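Tox3 (Phaeosphaeria nodorum, PDB 6WES) acts as a necrotrophic effector of a wheat-infecting fungus, represented here by its mature beta-barrel domain, and probably promotes disease through recognition involving host Snn3. Local coordinates at residues I7-R12 and V47-A52; C82-T87 and P91-Y96; V64-P67 and S72-I75; H128-C131 and C137-G140; R25-R30 and I75-D80. All blocks are in the same frame, centred on the assembly; numbering follows the deposited sequence.

Interaction 1: residues I7-R12 and V47-A52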
# COMPACT_ATOMS: atom_id res chain seq x y z
N ILE A 7 -12.72 5.73 -2.04
CA ILE A 7 -12.31 5.84 -0.65
C ILE A 7 -10.79 5.88 -0.65
O ILE A 7 -10.14 5.24 -1.47
CB ILE A 7 -12.85 4.67 0.21
CG1 ILE A 7 -12.40 4.78 1.67
CG2 ILE A 7 -12.40 3.33 -0.35
CD1 ILE A 7 -13.19 5.75 2.51
N ASN A 8 -10.23 6.62 0.29
CA ASN A 8 -8.80 6.75 0.42
C ASN A 8 -8.34 6.10 1.72
O ASN A 8 -9.05 6.12 2.72
CB ASN A 8 -8.38 8.22 0.41
CG ASN A 8 -8.28 8.78 -1.01
OD1 ASN A 8 -7.19 9.13 -1.49
ND2 ASN A 8 -9.41 8.85 -1.69
N PHE A 9 -7.14 5.54 1.69
CA PHE A 9 -6.47 5.02 2.87
C PHE A 9 -5.03 5.52 2.89
O PHE A 9 -4.44 5.81 1.84
CB PHE A 9 -6.41 3.48 2.83
CG PHE A 9 -7.75 2.82 2.73
CD1 PHE A 9 -8.72 3.00 3.73
CD2 PHE A 9 -8.08 2.07 1.63
CE1 PHE A 9 -9.97 2.40 3.62
CE2 PHE A 9 -9.32 1.46 1.53
CZ PHE A 9 -10.26 1.62 2.53
N GLY A 10 -4.46 5.57 4.08
CA GLY A 10 -3.07 5.95 4.20
C GLY A 10 -2.45 5.32 5.43
O GLY A 10 -3.09 5.25 6.49
N THR A 11 -1.21 4.86 5.32
CA THR A 11 -0.47 4.31 6.44
C THR A 11 0.92 4.92 6.49
O THR A 11 1.63 4.97 5.47
CB THR A 11 -0.41 2.79 6.34
OG1 THR A 11 -1.76 2.29 6.28
CG2 THR A 11 0.34 2.17 7.52
N ARG A 12 1.30 5.38 7.67
CA ARG A 12 2.65 5.86 7.94
C ARG A 12 3.39 4.75 8.67
O ARG A 12 2.81 4.06 9.52
CB ARG A 12 2.57 7.11 8.85
CG ARG A 12 3.90 7.61 9.42
CD ARG A 12 3.74 8.98 10.06
NE ARG A 12 3.30 9.97 9.07
CZ ARG A 12 2.95 11.22 9.37
NH1 ARG A 12 2.99 11.64 10.63
NH2 ARG A 12 2.58 12.06 8.40
N VAL A 47 -12.95 -3.65 -8.19
CA VAL A 47 -12.22 -2.63 -7.44
C VAL A 47 -10.99 -2.22 -8.24
O VAL A 47 -10.25 -3.08 -8.75
CB VAL A 47 -11.82 -3.17 -6.06
CG1 VAL A 47 -10.93 -2.20 -5.32
CG2 VAL A 47 -13.07 -3.49 -5.22
N THR A 48 -10.75 -0.92 -8.35
CA THR A 48 -9.50 -0.40 -8.91
C THR A 48 -8.75 0.33 -7.81
O THR A 48 -9.22 1.36 -7.32
CB THR A 48 -9.80 0.55 -10.07
OG1 THR A 48 -10.43 -0.18 -11.13
CG2 THR A 48 -8.51 1.22 -10.62
N TRP A 49 -7.58 -0.18 -7.44
CA TRP A 49 -6.69 0.53 -6.53
C TRP A 49 -5.79 1.45 -7.34
O TRP A 49 -5.33 1.08 -8.44
CB TRP A 49 -5.78 -0.46 -5.79
CG TRP A 49 -6.47 -1.44 -4.87
CD1 TRP A 49 -6.84 -2.72 -5.17
CD2 TRP A 49 -6.80 -1.24 -3.49
NE1 TRP A 49 -7.38 -3.33 -4.07
CE2 TRP A 49 -7.37 -2.44 -3.03
CE3 TRP A 49 -6.66 -0.16 -2.61
CZ2 TRP A 49 -7.79 -2.60 -1.71
CZ3 TRP A 49 -7.07 -0.33 -1.30
CH2 TRP A 49 -7.63 -1.54 -0.86
N SER A 50 -5.48 2.62 -6.79
CA SER A 50 -4.58 3.54 -7.48
C SER A 50 -3.71 4.29 -6.48
O SER A 50 -4.03 4.39 -5.29
CB SER A 50 -5.34 4.52 -8.37
OG SER A 50 -6.21 5.31 -7.60
N ASN A 51 -2.60 4.82 -6.98
CA ASN A 51 -1.67 5.58 -6.16
C ASN A 51 -2.29 6.92 -5.77
O ASN A 51 -2.84 7.64 -6.61
CB ASN A 51 -0.41 5.87 -6.98
CG ASN A 51 0.59 6.74 -6.22
OD1 ASN A 51 0.80 6.55 -5.03
ND2 ASN A 51 1.21 7.67 -6.92
N ALA A 52 -2.19 7.27 -4.49
CA ALA A 52 -2.35 8.64 -4.04
C ALA A 52 -1.05 9.26 -3.55
O ALA A 52 -0.83 10.45 -3.76
CB ALA A 52 -3.45 8.75 -2.97

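Interaction 2: residues C82-T87 and P91-Y96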
# COMPACT_ATOMS: atom_id res chain seq x y z
N CYS A 82 15.68 5.45 -2.89
CA CYS A 82 17.12 5.34 -2.71
C CYS A 82 17.59 6.33 -1.65
O CYS A 82 17.05 7.43 -1.52
CB CYS A 82 17.87 5.65 -4.02
SG CYS A 82 17.98 4.30 -5.27
N LEU A 83 18.60 5.93 -0.88
CA LEU A 83 19.26 6.84 0.04
C LEU A 83 20.76 6.67 -0.12
O LEU A 83 21.25 5.59 -0.47
CB LEU A 83 18.90 6.59 1.52
CG LEU A 83 17.41 6.73 1.92
CD1 LEU A 83 17.16 6.19 3.29
CD2 LEU A 83 16.95 8.18 1.80
N MET A 84 21.49 7.74 0.16
CA MET A 84 22.93 7.73 0.01
C MET A 84 23.56 8.30 1.27
O MET A 84 23.04 9.25 1.87
CB MET A 84 23.33 8.58 -1.17
CG MET A 84 24.82 8.81 -1.26
SD MET A 84 25.29 9.34 -2.90
CE MET A 84 24.99 11.09 -2.83
N ASN A 85 24.66 7.68 1.69
CA ASN A 85 25.51 8.20 2.76
C ASN A 85 26.76 8.72 2.08
O ASN A 85 27.62 7.93 1.67
CB ASN A 85 25.86 7.06 3.72
CG ASN A 85 26.78 7.49 4.86
OD1 ASN A 85 27.48 8.51 4.77
ND2 ASN A 85 26.81 6.70 5.92
N PRO A 86 26.92 10.04 1.91
CA PRO A 86 28.09 10.54 1.18
C PRO A 86 29.26 10.86 2.08
O PRO A 86 30.06 11.74 1.76
CB PRO A 86 27.56 11.82 0.52
CG PRO A 86 26.60 12.33 1.52
CD PRO A 86 25.97 11.12 2.20
N THR A 87 29.42 10.16 3.21
CA THR A 87 30.59 10.44 4.04
C THR A 87 31.84 9.72 3.56
O THR A 87 32.93 10.05 4.03
CB THR A 87 30.31 10.13 5.51
OG1 THR A 87 30.05 8.73 5.67
CG2 THR A 87 29.11 10.92 6.01
N PRO A 91 30.44 6.51 -2.04
CA PRO A 91 29.41 6.56 -1.00
C PRO A 91 28.81 5.18 -0.80
O PRO A 91 28.98 4.26 -1.61
CB PRO A 91 28.38 7.51 -1.60
CG PRO A 91 28.50 7.27 -3.08
CD PRO A 91 29.99 7.16 -3.28
N THR A 92 28.07 5.04 0.30
CA THR A 92 27.18 3.90 0.47
C THR A 92 25.84 4.27 -0.14
O THR A 92 25.22 5.25 0.28
CB THR A 92 27.00 3.56 1.95
OG1 THR A 92 28.28 3.28 2.52
CG2 THR A 92 26.10 2.33 2.11
N ARG A 93 25.40 3.51 -1.12
CA ARG A 93 24.12 3.76 -1.77
C ARG A 93 23.20 2.59 -1.50
O ARG A 93 23.58 1.43 -1.69
CB ARG A 93 24.30 3.96 -3.27
CG ARG A 93 25.31 5.06 -3.59
CD ARG A 93 25.16 5.56 -5.01
NE ARG A 93 23.87 6.21 -5.21
CZ ARG A 93 23.52 6.80 -6.35
NH1 ARG A 93 24.36 6.83 -7.37
NH2 ARG A 93 22.32 7.36 -6.46
N CYS A 94 22.00 2.89 -1.03
CA CYS A 94 21.06 1.86 -0.61
C CYS A 94 19.74 2.03 -1.34
O CYS A 94 19.20 3.13 -1.41
CB CYS A 94 20.78 1.96 0.89
SG CYS A 94 22.27 1.72 1.92
N LEU A 95 19.21 0.92 -1.82
CA LEU A 95 17.87 0.88 -2.38
C LEU A 95 16.93 0.24 -1.36
O LEU A 95 17.27 -0.79 -0.77
CB LEU A 95 17.87 0.04 -3.66
CG LEU A 95 16.49 -0.04 -4.31
CD1 LEU A 95 16.00 1.31 -4.79
CD2 LEU A 95 16.52 -1.03 -5.45
N TYR A 96 15.79 0.85 -1.17
CA TYR A 96 14.79 0.40 -0.21
C TYR A 96 13.50 0.10 -0.93
O TYR A 96 13.14 0.78 -1.89
CB TYR A 96 14.48 1.50 0.81
CG TYR A 96 15.68 1.77 1.65
CD1 TYR A 96 15.92 1.06 2.81
CD2 TYR A 96 16.59 2.75 1.25
CE1 TYR A 96 17.06 1.29 3.56
CE2 TYR A 96 17.71 2.98 1.97
CZ TYR A 96 17.94 2.25 3.12
OH TYR A 96 19.09 2.48 3.84
O HOH W 1 29.33 5.53 3.38

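Interaction 3: residues V64-P67 and S72-I75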
# COMPACT_ATOMS: atom_id res chain seq x y z
N VAL A 64 -9.07 -5.63 -9.43
CA VAL A 64 -9.42 -6.84 -8.70
C VAL A 64 -10.92 -7.06 -8.76
O VAL A 64 -11.70 -6.11 -8.64
CB VAL A 64 -8.94 -6.75 -7.24
CG1 VAL A 64 -9.42 -7.96 -6.41
CG2 VAL A 64 -7.43 -6.58 -7.22
N THR A 65 -11.34 -8.29 -8.95
CA THR A 65 -12.74 -8.69 -8.88
C THR A 65 -12.99 -9.29 -7.50
O THR A 65 -12.25 -10.18 -7.05
CB THR A 65 -12.98 -9.72 -9.97
OG1 THR A 65 -12.73 -9.11 -11.24
CG2 THR A 65 -14.38 -10.21 -9.91
N VAL A 66 -13.99 -8.77 -6.80
CA VAL A 66 -14.36 -9.25 -5.48
C VAL A 66 -15.55 -10.19 -5.65
O VAL A 66 -16.62 -9.75 -6.11
CB VAL A 66 -14.73 -8.08 -4.55
CG1 VAL A 66 -15.10 -8.58 -3.19
CG2 VAL A 66 -13.57 -7.07 -4.45
N PRO A 67 -15.41 -11.47 -5.32
CA PRO A 67 -16.52 -12.40 -5.49
C PRO A 67 -17.74 -11.97 -4.69
O PRO A 67 -17.65 -11.29 -3.66
CB PRO A 67 -15.97 -13.74 -4.98
CG PRO A 67 -14.51 -13.60 -5.12
CD PRO A 67 -14.18 -12.16 -4.88
N SER A 72 -14.19 -8.88 1.70
CA SER A 72 -12.98 -8.08 1.80
C SER A 72 -12.14 -8.31 0.55
O SER A 72 -12.31 -9.30 -0.16
CB SER A 72 -12.16 -8.53 3.00
OG SER A 72 -11.69 -9.86 2.80
N THR A 73 -11.18 -7.41 0.33
CA THR A 73 -10.12 -7.65 -0.65
C THR A 73 -8.89 -6.90 -0.19
O THR A 73 -8.99 -5.83 0.41
CB THR A 73 -10.57 -7.29 -2.08
OG1 THR A 73 -9.59 -7.74 -3.02
CG2 THR A 73 -10.76 -5.79 -2.24
N THR A 74 -7.72 -7.47 -0.45
CA THR A 74 -6.46 -6.94 0.06
C THR A 74 -5.46 -6.80 -1.08
O THR A 74 -5.50 -7.56 -2.05
CB THR A 74 -5.83 -7.86 1.14
OG1 THR A 74 -6.72 -8.02 2.27
CG2 THR A 74 -4.54 -7.27 1.68
N ILE A 75 -4.60 -5.79 -0.98
CA ILE A 75 -3.58 -5.53 -1.99
C ILE A 75 -2.31 -5.10 -1.27
O ILE A 75 -2.35 -4.66 -0.13
CB ILE A 75 -4.08 -4.45 -2.98
CG1 ILE A 75 -3.34 -4.51 -4.32
CG2 ILE A 75 -4.01 -3.07 -2.38
CD1 ILE A 75 -3.73 -5.74 -5.18

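Interaction 4: residues H128-C131 and C137-G140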
# COMPACT_ATOMS: atom_id res chain seq x y z
N HIS A 128 12.64 -3.42 3.04
CA HIS A 128 13.70 -4.27 2.54
C HIS A 128 14.80 -3.36 2.01
O HIS A 128 14.51 -2.33 1.40
CB HIS A 128 13.08 -5.16 1.44
CG HIS A 128 11.86 -5.89 1.92
ND1 HIS A 128 11.92 -7.15 2.45
CD2 HIS A 128 10.56 -5.50 2.02
CE1 HIS A 128 10.72 -7.53 2.84
NE2 HIS A 128 9.87 -6.54 2.59
N GLU A 129 16.06 -3.70 2.29
CA GLU A 129 17.18 -2.81 1.99
C GLU A 129 18.30 -3.59 1.31
O GLU A 129 18.61 -4.73 1.70
CB GLU A 129 17.75 -2.21 3.32
CG GLU A 129 19.02 -1.32 3.19
CD GLU A 129 19.71 -0.98 4.54
OE1 GLU A 129 20.20 -1.91 5.20
OE2 GLU A 129 19.78 0.20 4.93
N VAL A 130 18.93 -2.99 0.29
CA VAL A 130 20.18 -3.52 -0.27
C VAL A 130 21.14 -2.35 -0.43
O VAL A 130 20.76 -1.30 -0.96
CB VAL A 130 19.95 -4.29 -1.60
CG1 VAL A 130 19.18 -3.47 -2.63
CG2 VAL A 130 21.27 -4.87 -2.16
N CYS A 131 22.37 -2.51 0.06
CA CYS A 131 23.35 -1.43 0.02
C CYS A 131 24.65 -1.87 -0.63
O CYS A 131 25.06 -3.03 -0.52
CB CYS A 131 23.71 -0.91 1.41
SG CYS A 131 22.32 -0.29 2.32
N CYS A 137 23.30 3.49 -7.71
CA CYS A 137 22.28 2.86 -6.85
C CYS A 137 22.11 1.41 -7.28
O CYS A 137 22.00 1.13 -8.48
CB CYS A 137 20.90 3.61 -6.82
SG CYS A 137 19.91 3.52 -5.15
N PRO A 138 22.11 0.45 -6.35
CA PRO A 138 21.88 -0.95 -6.74
C PRO A 138 20.48 -1.14 -7.30
O PRO A 138 19.56 -0.35 -7.09
CB PRO A 138 22.07 -1.71 -5.42
CG PRO A 138 21.91 -0.69 -4.34
CD PRO A 138 22.37 0.61 -4.91
N ALA A 139 20.33 -2.22 -8.07
CA ALA A 139 19.03 -2.62 -8.59
C ALA A 139 18.29 -3.45 -7.54
O ALA A 139 18.90 -4.09 -6.68
CB ALA A 139 19.20 -3.44 -9.87
N GLY A 140 16.95 -3.44 -7.63
CA GLY A 140 16.13 -4.13 -6.64
C GLY A 140 15.97 -5.62 -6.89
O GLY A 140 14.85 -6.14 -6.86

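Interaction 5: residues R25-R30 and I75-D80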
# COMPACT_ATOMS: atom_id res chain seq x y z
N ARG A 25 7.98 6.66 6.22
CA ARG A 25 7.33 6.78 4.93
C ARG A 25 5.82 6.85 5.11
O ARG A 25 5.26 6.12 5.93
CB ARG A 25 7.60 5.55 4.05
CG ARG A 25 9.08 5.29 3.76
CD ARG A 25 9.52 6.04 2.52
NE ARG A 25 9.82 7.43 2.81
CZ ARG A 25 9.98 8.35 1.87
NH1 ARG A 25 10.26 9.61 2.18
NH2 ARG A 25 9.85 8.01 0.59
N ASP A 26 5.17 7.68 4.29
CA ASP A 26 3.72 7.73 4.17
C ASP A 26 3.34 7.11 2.83
O ASP A 26 3.93 7.45 1.81
CB ASP A 26 3.21 9.18 4.19
CG ASP A 26 3.15 9.78 5.57
OD1 ASP A 26 3.71 9.19 6.50
OD2 ASP A 26 2.57 10.88 5.74
N VAL A 27 2.34 6.23 2.84
CA VAL A 27 1.83 5.59 1.63
C VAL A 27 0.33 5.82 1.61
O VAL A 27 -0.35 5.54 2.60
CB VAL A 27 2.15 4.08 1.63
CG1 VAL A 27 1.61 3.43 0.36
CG2 VAL A 27 3.65 3.85 1.73
N LYS A 28 -0.18 6.35 0.51
CA LYS A 28 -1.62 6.60 0.40
C LYS A 28 -2.14 5.97 -0.88
O LYS A 28 -1.48 6.01 -1.93
CB LYS A 28 -1.93 8.11 0.38
CG LYS A 28 -1.55 8.84 1.66
CD LYS A 28 -1.85 10.31 1.52
CE LYS A 28 -1.35 11.10 2.72
NZ LYS A 28 -1.69 12.56 2.58
N VAL A 29 -3.33 5.38 -0.79
CA VAL A 29 -3.97 4.76 -1.94
C VAL A 29 -5.42 5.21 -2.02
O VAL A 29 -6.01 5.70 -1.05
CB VAL A 29 -3.91 3.22 -1.88
CG1 VAL A 29 -2.44 2.75 -1.86
CG2 VAL A 29 -4.67 2.68 -0.66
N ARG A 30 -6.01 5.03 -3.20
CA ARG A 30 -7.43 5.25 -3.44
C ARG A 30 -7.99 3.96 -4.00
O ARG A 30 -7.30 3.25 -4.76
CB ARG A 30 -7.59 6.38 -4.47
CG ARG A 30 -9.03 6.60 -4.94
CD ARG A 30 -9.11 7.86 -5.75
NE ARG A 30 -10.36 7.89 -6.48
CZ ARG A 30 -11.03 9.00 -6.79
NH1 ARG A 30 -10.59 10.19 -6.40
NH2 ARG A 30 -12.16 8.90 -7.46
N ILE A 75 -4.60 -5.79 -0.98
CA ILE A 75 -3.58 -5.53 -1.99
C ILE A 75 -2.31 -5.10 -1.27
O ILE A 75 -2.35 -4.66 -0.13
CB ILE A 75 -4.08 -4.45 -2.98
CG1 ILE A 75 -3.34 -4.51 -4.32
CG2 ILE A 75 -4.01 -3.07 -2.38
CD1 ILE A 75 -3.73 -5.74 -5.18
N THR A 76 -1.16 -5.23 -1.94
CA THR A 76 0.09 -4.72 -1.41
C THR A 76 0.57 -3.57 -2.29
O THR A 76 0.73 -3.74 -3.51
CB THR A 76 1.14 -5.84 -1.35
OG1 THR A 76 0.67 -6.88 -0.48
CG2 THR A 76 2.50 -5.30 -0.86
N ALA A 77 0.79 -2.40 -1.69
CA ALA A 77 1.39 -1.27 -2.39
C ALA A 77 2.90 -1.34 -2.25
O ALA A 77 3.41 -1.56 -1.14
CB ALA A 77 0.86 0.03 -1.78
N ILE A 78 3.62 -1.13 -3.34
CA ILE A 78 5.08 -1.22 -3.36
C ILE A 78 5.64 0.17 -3.62
O ILE A 78 5.23 0.84 -4.57
CB ILE A 78 5.55 -2.17 -4.48
CG1 ILE A 78 4.86 -3.52 -4.42
CG2 ILE A 78 7.07 -2.31 -4.45
CD1 ILE A 78 5.30 -4.35 -3.24
N HIS A 79 6.61 0.59 -2.79
CA HIS A 79 7.25 1.89 -2.88
C HIS A 79 8.76 1.65 -2.89
O HIS A 79 9.28 1.03 -1.97
CB HIS A 79 6.85 2.73 -1.65
CG HIS A 79 7.63 4.00 -1.49
ND1 HIS A 79 7.87 4.88 -2.52
CD2 HIS A 79 8.21 4.55 -0.39
CE1 HIS A 79 8.57 5.91 -2.07
NE2 HIS A 79 8.78 5.73 -0.78
N ASP A 80 9.45 2.14 -3.92
CA ASP A 80 10.91 2.03 -4.03
C ASP A 80 11.56 3.41 -3.86
O ASP A 80 11.05 4.40 -4.38
CB ASP A 80 11.30 1.47 -5.41
CG ASP A 80 10.62 0.14 -5.71
OD1 ASP A 80 10.75 -0.77 -4.87
OD2 ASP A 80 9.94 0.01 -6.76

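Interaction 1: residues I7-R12 and V47-A52
Phe9 and Trp49 meet rim to rim: Phe9 CD2 approaches Trp49 CZ3 at 3.9 Å, and each atom lies at the edge of the other ring, near its plane. This is neither a face stack nor a T-shaped pair. One face of the indole is taken by its own strand, with Val47 CG1 3.9 Å above the plane and offset toward the rim. Both aromatic side chains have CG anti to the carbonyl carbon (chi1 -58° for Phe9 and -64° for Trp49), which extends the rings toward each other although neither CB points across the contact. Val29, on the intervening strand 23-36, touches Trp49, while Phe102 and Leu104 pack on Phe9. The rings thus belong to the apolar lining of a strongly curved sheet, two strands apart. On the reverse side of strand 2-16, Asn8 OD1 comes within 4.0 Å of the methyl carbon Ala52 CB, where strand 45-53 turns a corner. As an example of how side chains link non-adjacent strands, the contact depends on dispersion between two aromatic rims, and the amide oxygen beside a methyl group adds little directional restraint.

Interaction 2: residues C82-T87 and P91-Y96
Leu83 and Cys94 form a hydrogen-bonded pair close to the turn of this antiparallel hairpin. Leu83 N donates to Cys94 O and Cys94 N to Leu83 O, each bond spanning 2.9 Å. Two residues nearer the turn, Asn85 N gives an equally short bond to Thr92 O (2.9 Å), but the return bond from Thr92 N to Asn85 O is longer at 3.2 Å and more bent, with 146° at the hydrogen. Only this last bond is stretched, and here Asn85 takes on a second task. Its side-chain oxygen OD1 receives Thr87 N at 3.0 Å, completing an Asx turn, and also the Thr87 OG1 hydroxyl at 2.7 Å; both donors reach it from the same face of the amide plane. A water lies 2.6 Å from Thr92 OG1 and bonds only weakly to Asn85 O. On the face carrying Met84 and Arg93, the bent arginine chain sends NH1 to Asp135 O, whereas the buried Arg93 NE has no partner in the model. Cys82 SG, on that same face, touches Leu95 CD1 at 3.6 Å and is bonded to Cys137. Leu83 CD1 rests 3.5 Å from Tyr96 CE2 on the other face, the two side chains crossing at about a right angle, while the tyrosine hydroxyl bonds to Glu129. Strand 126-133 pairs with Arg93 and Leu95 through the backbone and is joined to Cys94 by the disulfide to Cys131. Strand 92-105 thus lies between 72-85 and 126-133 at one tip of the elongated barrel.

Interaction 3: residues V64-P67 and S72-I75
Val64 and Thr73 are brought together by matching first torsions: CG1 of the valine (chi1 174°) and OG1 of the threonine (chi1 -171°) both stand anti to their own backbone nitrogens. The methyl carbon Val64 CG1 and the hydroxyl oxygen Thr73 OG1 approach to 3.4 Å as the two side chains slide past each other in opposite directions. The same rotation leaves Thr73 CG2 in the crowded position between its backbone N and carbonyl carbon, and there it meets Val66 CG2 at 3.8 Å. Thr73 is thereby shared, its oxygen branch serving Val64 and its carbon branch Val66. Farther along, Val64 CG2 and Ile75 CD1 touch more loosely, at 4.3 Å, and Val66 CG1 lies 4.2 Å from Ser72 O. Val64, Val66, Thr73 and Ile75 direct their CB atoms into the gap between the segments, whereas Thr65, Ser72 and Thr74 point away from it. The strands run roughly antiparallel (159°), yet their axes come no closer than 8.1 Å, too far for backbone pairing. Each is bonded instead to a strand on its other side: Val64 and Val66 to strand 45-53, Thr73 and Ile75 to strand 92-105. Here the strands meet through side-chain packing alone. The illustration is general: where a sheet curls into a barrel, its outer strands can approach through side chains. Strand 63-66 is one outermost strand, and 72-85 lies next to the short outermost strand 57-59, so this is packing at the seam of a beta barrel.

Interaction 4: residues H128-C131 and C137-G140
Val130 O is met from two quarters: it bonds to the backbone N of Leu95 on strand 92-105, and Pro138 CG of the following loop settles 3.6 Å from it. The arrangement belongs to the antiparallel beta barrel, at a place where a loop folds back over the outer surface of its own preceding strand. Residues 137-140 lie in the connection between strands 126-133 and 144-153, without regular structure. The proline has no N-H to offer, so its contribution is the bulk of its ring, with CB directed at the strand. Val130 answers with a CB directed at the loop. Its CG1 sits between the backbone N and the carbonyl carbon (chi1 54°), and this rotation places the methyl near Pro138 and the carbonyl oxygen of Ala139. Alternation along the strand sends Glu129 to the other side, into a buried setting where OE1 accepts from Glu19 N and OE2 bonds with Tyr96 OH; together these partners would probably favour the ionised carboxylate. Cys137 ties the loop covalently to strand 72-85 through its disulfide to Cys82. That bond and the proline restrain the loop in different ways: the disulfide is a covalent tether, whereas the proline adds only van der Waals packing. On the strand side, Val130 CG1 lies 4.3 Å from Pro138 CG and 4.1 Å from Ala139 O.

Interaction 5: residues R25-R30 and I75-D80
Arg25 opens the segment by reaching His79: Arg25 NH2 donates to His79 NE2 at 2.9 Å, with 152° at the hydrogen. The arginine chain is bent at both chi2 and chi3, which turns it so that CD as well as NH2 meets the ring edge, Arg25 CD lying 3.4 Å from His79 NE2. Guanidinium and ring are nearly coplanar, their planes 20° apart, and the bond runs close to both planes. With NE2 accepting, the histidine is probably neutral, and ND1 has a weak hydrogen bond to Asp56. Phe81 stacks on the His79 ring and makes a cation-pi contact with Arg25. Asp26 points away, and Val27 turns back inward to set CG1 4.1 Å from Ala77 CB. Lys28 again points outward. Val29 CG1 then comes to 4.3 Å from the same methyl, Ala77 CB, so one small side chain receives two valines. The segment axes pass 8.9 Å apart at 134°, so the two strands face each other across the barrel interior without backbone pairing. Strand 23-36 is bonded to 2-16 and 45-53 on its two sides, while Leu98 and Phe102 of strand 92-105 and Phe58 of strand 57-59 complete the packing around this core contact.

From the N terminus, interaction 1 closes the first long loop, joining strands 2-16 and 45-53 across the intervening 23-36. Interaction 5 begins inside that loop and ends beyond it, so the two cross; the Arg12–Asp26 salt bridge and packing of Trp49 on Ile75 also connect them directly. Interaction 3 is a short closure within the span of interaction 5, sharing Ile75, at the barrel's seam. Interaction 2 then closes the tight turn between strands 72-85 and 92-105, and interaction 4 folds the loop after strand 126-133 back onto it; two disulfides fasten this pair into the opposite tip. Interactions 2 and 3 both use strand 72-85, which therefore runs from seam through core to cystine-braced end.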